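Long-range contact in sensor protein (Vibrio cholerae, PDB 3BY9), which is a membrane-bound two-component histidine kinase, DctB, whose sensor domain binds C4-dicarboxylates such as succinate and which probably phosphorylates itself on histidine from ATP: residues Q55-N67 against L77-N91. Residues are numbered along the deposited sequence; the frame is centred on the assembly and turned at random. Where two conformers were deposited one is given.
Sequences QIDITNRYLEQVN and LIDRFGNTIASSNWN
Backbone meets backbone at E64 and S88, whose CA atoms lie only 3.8 Å apart. S88 CB rests on L63 O (3.5 Å) and N67 CB, while its OG is bonded to the backbone N of T75. With CG anti to the backbone N (chi1 -177°) and the chain extended beyond it, E64 carries its carboxylate past S88. There W90 NE1, from the last residue of the S87-W90 type I turn, reaches E64 OE1 at 3.1 Å, and N91 ND2 reaches OE2 at 2.9 Å, both from above the carboxylate plane; a water bridges OE2 to N91 OD1. The W90 indole lies 3° from parallel to the N60 amide, N60 CB in CH-pi contact over its five-membered ring and N91 CB over the opposite face. N60 OD1 accepts the backbone N-H of S87 (2.8 Å). W90 CZ2 lies over the R61 guanidinium face, the planes 65° apart. Deeper in, L63 CD1 packs on L77 CB and A86 CB. The helix thus lies against edge strand 84-87 and its neighbour 74-79 in the PAS-like five-stranded antiparallel sheet, which carries succinate-binding K149, its side chain about 7 Å from that of N67 (no succinate is bound here). Apolar packing seats the helix, while neutral N-H donors, probably stabilising a negative E64, hold indole and turn beside it.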
loop_
_atom_site.group_PDB
_atom_site.type_symbol
_atom_site.label_atom_id
_atom_site.label_comp_id
_atom_site.label_asym_id
_atom_site.label_seq_id
_atom_site.Cartn_x
_atom_site.Cartn_y
_atom_site.Cartn_z
ATOM N N GLN A 55 -12.503 24.582 -16.522
ATOM C CA GLN A 55 -11.590 23.461 -16.876
ATOM C C GLN A 55 -11.469 22.450 -15.740
ATOM O O GLN A 55 -11.491 21.226 -15.962
ATOM C CB GLN A 55 -10.213 23.985 -17.231
ATOM C CG GLN A 55 -9.219 22.828 -17.588
ATOM C CD GLN A 55 -9.626 22.132 -18.847
ATOM O OE1 GLN A 55 -9.716 22.775 -19.914
ATOM N NE2 GLN A 55 -9.908 20.822 -18.762
ATOM N N ILE A 56 -11.360 22.946 -14.510
ATOM C CA ILE A 56 -11.236 22.031 -13.376
ATOM C C ILE A 56 -12.521 21.217 -13.283
ATOM O O ILE A 56 -12.481 20.032 -12.924
ATOM C CB ILE A 56 -10.941 22.852 -12.076
ATOM C CG1 ILE A 56 -9.548 23.502 -12.199
ATOM C CG2 ILE A 56 -11.076 21.956 -10.823
ATOM C CD1 ILE A 56 -8.357 22.525 -12.420
ATOM N N ASP A 57 -13.659 21.838 -13.605
ATOM C CA ASP A 57 -14.934 21.121 -13.584
ATOM C C ASP A 57 -14.882 19.941 -14.565
ATOM O O ASP A 57 -15.251 18.807 -14.230
ATOM C CB ASP A 57 -16.081 22.057 -13.995
ATOM C CG ASP A 57 -16.465 23.015 -12.906
ATOM O OD1 ASP A 57 -17.192 23.996 -13.206
ATOM O OD2 ASP A 57 -16.053 22.788 -11.749
ATOM N N ILE A 58 -14.421 20.214 -15.777
ATOM C CA ILE A 58 -14.322 19.160 -16.793
ATOM C C ILE A 58 -13.386 18.042 -16.287
ATOM O O ILE A 58 -13.705 16.830 -16.390
ATOM C CB ILE A 58 -13.745 19.719 -18.111
ATOM C CG1 ILE A 58 -14.850 20.481 -18.856
ATOM C CG2 ILE A 58 -13.195 18.574 -18.994
ATOM C CD1 ILE A 58 -14.304 21.433 -19.912
ATOM N N THR A 59 -12.231 18.442 -15.779
ATOM C CA THR A 59 -11.240 17.438 -15.347
ATOM C C THR A 59 -11.693 16.614 -14.147
ATOM O O THR A 59 -11.492 15.401 -14.110
ATOM C CB THR A 59 -9.893 18.104 -15.141
ATOM O OG1 THR A 59 -9.572 18.804 -16.364
ATOM C CG2 THR A 59 -8.807 17.034 -14.869
ATOM N N ASN A 60 -12.335 17.268 -13.186
ATOM C CA ASN A 60 -12.868 16.546 -12.030
ATOM C C ASN A 60 -13.859 15.470 -12.458
ATOM O O ASN A 60 -13.821 14.340 -11.968
ATOM C CB ASN A 60 -13.652 17.487 -11.124
ATOM C CG ASN A 60 -12.783 18.277 -10.166
ATOM O OD1 ASN A 60 -11.644 17.916 -9.843
ATOM N ND2 ASN A 60 -13.374 19.346 -9.636
ATOM N N ARG A 61 -14.789 15.842 -13.346
ATOM C CA ARG A 61 -15.812 14.896 -13.799
ATOM C C ARG A 61 -15.202 13.763 -14.594
ATOM O O ARG A 61 -15.650 12.625 -14.498
ATOM C CB ARG A 61 -16.885 15.646 -14.599
ATOM C CG ARG A 61 -17.670 16.587 -13.603
ATOM C CD ARG A 61 -18.744 17.451 -14.294
ATOM N NE ARG A 61 -19.509 18.240 -13.319
ATOM C CZ ARG A 61 -20.510 17.772 -12.576
ATOM N NH1 ARG A 61 -20.903 16.500 -12.678
ATOM N NH2 ARG A 61 -21.122 18.586 -11.720
ATOM N N TYR A 62 -14.131 14.071 -15.342
ATOM C CA TYR A 62 -13.463 13.005 -16.117
ATOM C C TYR A 62 -12.772 12.035 -15.162
ATOM O O TYR A 62 -12.901 10.814 -15.314
ATOM C CB TYR A 62 -12.438 13.630 -17.082
ATOM C CG TYR A 62 -11.611 12.592 -17.803
ATOM C CD1 TYR A 62 -12.213 11.643 -18.609
ATOM C CD2 TYR A 62 -10.218 12.590 -17.679
ATOM C CE1 TYR A 62 -11.452 10.659 -19.302
ATOM C CE2 TYR A 62 -9.443 11.635 -18.373
ATOM C CZ TYR A 62 -10.058 10.674 -19.167
ATOM O OH TYR A 62 -9.309 9.662 -19.747
ATOM N N LEU A 63 -12.055 12.554 -14.168
ATOM C CA LEU A 63 -11.338 11.651 -13.244
ATOM C C LEU A 63 -12.369 10.822 -12.450
ATOM O O LEU A 63 -12.131 9.664 -12.094
ATOM C CB LEU A 63 -10.438 12.452 -12.279
ATOM C CG LEU A 63 -9.259 13.184 -12.988
ATOM C CD1 LEU A 63 -8.462 14.001 -11.938
ATOM C CD2 LEU A 63 -8.374 12.217 -13.708
ATOM N N GLU A 64 -13.530 11.416 -12.184
ATOM C CA GLU A 64 -14.551 10.680 -11.463
ATOM C C GLU A 64 -15.029 9.487 -12.321
ATOM O O GLU A 64 -15.270 8.404 -11.787
ATOM C CB GLU A 64 -15.698 11.653 -11.127
ATOM C CG GLU A 64 -16.808 11.029 -10.297
ATOM C CD GLU A 64 -17.937 12.024 -9.985
ATOM O OE1 GLU A 64 -17.978 13.168 -10.524
ATOM O OE2 GLU A 64 -18.800 11.630 -9.160
ATOM N N GLN A 65 -15.166 9.707 -13.635
ATOM C CA GLN A 65 -15.591 8.669 -14.583
ATOM C C GLN A 65 -14.529 7.592 -14.667
ATOM O O GLN A 65 -14.825 6.414 -14.632
ATOM C CB GLN A 65 -15.844 9.317 -15.975
ATOM C CG GLN A 65 -17.126 10.090 -15.966
ATOM C CD GLN A 65 -17.254 11.086 -17.109
ATOM O OE1 GLN A 65 -18.327 11.681 -17.302
ATOM N NE2 GLN A 65 -16.182 11.294 -17.850
ATOM N N VAL A 66 -13.271 8.003 -14.799
ATOM C CA VAL A 66 -12.205 7.011 -14.860
ATOM C C VAL A 66 -12.187 6.165 -13.595
ATOM O O VAL A 66 -12.099 4.937 -13.645
ATOM C CB VAL A 66 -10.818 7.701 -14.978
ATOM C CG1 VAL A 66 -9.684 6.666 -14.777
ATOM C CG2 VAL A 66 -10.708 8.386 -16.367
ATOM N N ASN A 67 -12.271 6.837 -12.462
ATOM C CA ASN A 67 -12.188 6.162 -11.172
ATOM C C ASN A 67 -13.297 5.092 -11.031
ATOM O O ASN A 67 -13.095 4.007 -10.451
ATOM C CB ASN A 67 -12.272 7.205 -10.057
ATOM C CG ASN A 67 -12.018 6.615 -8.674
ATOM O OD1 ASN A 67 -12.942 6.450 -7.826
ATOM N ND2 ASN A 67 -10.774 6.312 -8.419
ATOM N N LEU A 77 -5.225 14.400 -9.640
ATOM C CA LEU A 77 -4.177 15.116 -10.388
ATOM C C LEU A 77 -3.502 16.163 -9.539
ATOM O O LEU A 77 -4.168 16.991 -8.950
ATOM C CB LEU A 77 -4.864 15.784 -11.609
ATOM C CG LEU A 77 -3.958 16.584 -12.539
ATOM C CD1 LEU A 77 -3.047 15.610 -13.323
ATOM C CD2 LEU A 77 -4.837 17.287 -13.568
ATOM N N ILE A 78 -2.161 16.136 -9.519
ATOM C CA ILE A 78 -1.399 17.042 -8.662
ATOM C C ILE A 78 -0.509 17.947 -9.515
ATOM O O ILE A 78 0.102 17.472 -10.472
ATOM C CB ILE A 78 -0.532 16.182 -7.736
ATOM C CG1 ILE A 78 -1.425 15.112 -7.026
ATOM C CG2 ILE A 78 0.054 17.041 -6.647
ATOM C CD1 ILE A 78 -0.600 14.213 -6.086
ATOM N N ASP A 79 -0.430 19.247 -9.171
ATOM C CA ASP A 79 0.427 20.133 -9.932
ATOM C C ASP A 79 1.903 19.923 -9.594
ATOM O O ASP A 79 2.256 19.072 -8.807
ATOM C CB ASP A 79 -0.041 21.610 -9.780
ATOM C CG ASP A 79 0.252 22.219 -8.408
ATOM O OD1 ASP A 79 0.998 21.638 -7.618
ATOM O OD2 ASP A 79 -0.277 23.332 -8.131
ATOM N N ARG A 80 2.791 20.663 -10.238
ATOM C CA ARG A 80 4.205 20.382 -10.037
ATOM C C ARG A 80 4.759 20.847 -8.700
ATOM O O ARG A 80 5.921 20.576 -8.383
ATOM C CB ARG A 80 5.023 20.979 -11.210
ATOM C CG ARG A 80 5.062 22.482 -11.225
ATOM C CD ARG A 80 5.975 22.877 -12.400
ATOM N NE ARG A 80 6.202 24.312 -12.459
ATOM C CZ ARG A 80 7.102 24.953 -11.723
ATOM N NH1 ARG A 80 7.863 24.275 -10.869
ATOM N NH2 ARG A 80 7.229 26.272 -11.843
ATOM N N PHE A 81 3.894 21.495 -7.917
ATOM C CA PHE A 81 4.243 21.978 -6.594
ATOM C C PHE A 81 3.703 21.036 -5.506
ATOM O O PHE A 81 3.982 21.222 -4.308
ATOM C CB PHE A 81 3.670 23.386 -6.401
ATOM C CG PHE A 81 4.070 24.339 -7.515
ATOM C CD1 PHE A 81 5.343 24.862 -7.557
ATOM C CD2 PHE A 81 3.171 24.670 -8.506
ATOM C CE1 PHE A 81 5.713 25.720 -8.584
ATOM C CE2 PHE A 81 3.554 25.539 -9.529
ATOM C CZ PHE A 81 4.824 26.042 -9.536
ATOM N N GLY A 82 2.944 20.020 -5.933
ATOM C CA GLY A 82 2.376 19.067 -4.990
ATOM C C GLY A 82 0.924 19.342 -4.639
ATOM O O GLY A 82 0.378 18.592 -3.826
ATOM N N ASN A 83 0.292 20.353 -5.233
ATOM C CA ASN A 83 -1.109 20.652 -4.850
ATOM C C ASN A 83 -2.107 19.850 -5.682
ATOM O O ASN A 83 -2.008 19.787 -6.908
ATOM C CB ASN A 83 -1.435 22.125 -5.087
ATOM C CG ASN A 83 -0.478 23.035 -4.379
ATOM O OD1 ASN A 83 -0.344 22.989 -3.141
ATOM N ND2 ASN A 83 0.196 23.885 -5.161
ATOM N N THR A 84 -3.093 19.259 -5.022
ATOM C CA THR A 84 -4.086 18.515 -5.772
ATOM C C THR A 84 -5.002 19.526 -6.436
ATOM O O THR A 84 -5.595 20.365 -5.745
ATOM C CB THR A 84 -4.904 17.597 -4.839
ATOM O OG1 THR A 84 -3.995 16.693 -4.236
ATOM C CG2 THR A 84 -5.933 16.740 -5.696
ATOM N N ILE A 85 -5.117 19.466 -7.762
ATOM C CA ILE A 85 -5.951 20.430 -8.465
ATOM C C ILE A 85 -7.244 19.838 -9.032
ATOM O O ILE A 85 -8.143 20.582 -9.334
ATOM C CB ILE A 85 -5.204 21.162 -9.607
ATOM C CG1 ILE A 85 -4.798 20.168 -10.716
ATOM C CG2 ILE A 85 -3.953 21.889 -9.083
ATOM C CD1 ILE A 85 -4.353 20.989 -11.980
ATOM N N ALA A 86 -7.316 18.517 -9.214
ATOM C CA ALA A 86 -8.577 17.928 -9.709
ATOM C C ALA A 86 -8.608 16.516 -9.139
ATOM O O ALA A 86 -7.573 15.911 -8.905
ATOM C CB ALA A 86 -8.617 17.910 -11.265
ATOM N N SER A 87 -9.804 15.975 -8.921
ATOM C CA SER A 87 -9.825 14.679 -8.276
ATOM C C SER A 87 -11.182 13.996 -8.419
ATOM O O SER A 87 -12.212 14.652 -8.456
ATOM C CB SER A 87 -9.573 14.892 -6.771
ATOM O OG SER A 87 -9.612 13.640 -6.063
ATOM N N SER A 88 -11.177 12.672 -8.480
ATOM C CA SER A 88 -12.431 11.932 -8.556
ATOM C C SER A 88 -13.287 12.147 -7.317
ATOM O O SER A 88 -14.522 11.942 -7.378
ATOM C CB SER A 88 -12.105 10.425 -8.695
ATOM O OG SER A 88 -11.387 9.985 -7.542
ATOM N N ASN A 89 -12.672 12.543 -6.187
ATOM C CA ASN A 89 -13.454 12.728 -4.947
ATOM C C ASN A 89 -13.816 14.177 -4.641
ATOM O O ASN A 89 -14.149 14.529 -3.503
ATOM C CB ASN A 89 -12.700 12.096 -3.746
ATOM C CG ASN A 89 -11.260 12.614 -3.592
ATOM O OD1 ASN A 89 -11.004 13.777 -3.831
ATOM N ND2 ASN A 89 -10.334 11.741 -3.203
ATOM N N TRP A 90 -13.803 15.001 -5.702
ATOM C CA TRP A 90 -14.050 16.426 -5.578
ATOM C C TRP A 90 -15.398 16.745 -4.914
ATOM O O TRP A 90 -15.522 17.800 -4.281
ATOM C CB TRP A 90 -14.025 17.095 -6.949
ATOM C CG TRP A 90 -15.166 16.683 -7.820
ATOM C CD1 TRP A 90 -15.264 15.575 -8.592
ATOM C CD2 TRP A 90 -16.402 17.401 -7.964
ATOM N NE1 TRP A 90 -16.494 15.555 -9.243
ATOM C CE2 TRP A 90 -17.206 16.668 -8.852
ATOM C CE3 TRP A 90 -16.891 18.591 -7.412
ATOM C CZ2 TRP A 90 -18.492 17.083 -9.213
ATOM C CZ3 TRP A 90 -18.195 19.013 -7.775
ATOM C CH2 TRP A 90 -18.956 18.255 -8.663
ATOM N N ASN A 91 -16.347 15.825 -5.110
ATOM C CA ASN A 91 -17.728 15.917 -4.595
ATOM C C ASN A 91 -18.007 15.027 -3.398
ATOM O O ASN A 91 -19.176 14.726 -3.091
ATOM C CB ASN A 91 -18.736 15.556 -5.705
ATOM C CG ASN A 91 -18.445 14.190 -6.381
ATOM O OD1 ASN A 91 -17.408 13.526 -6.156
ATOM N ND2 ASN A 91 -19.360 13.796 -7.249
HETATM O O HOH W 1 -17.962 10.375 -6.819
#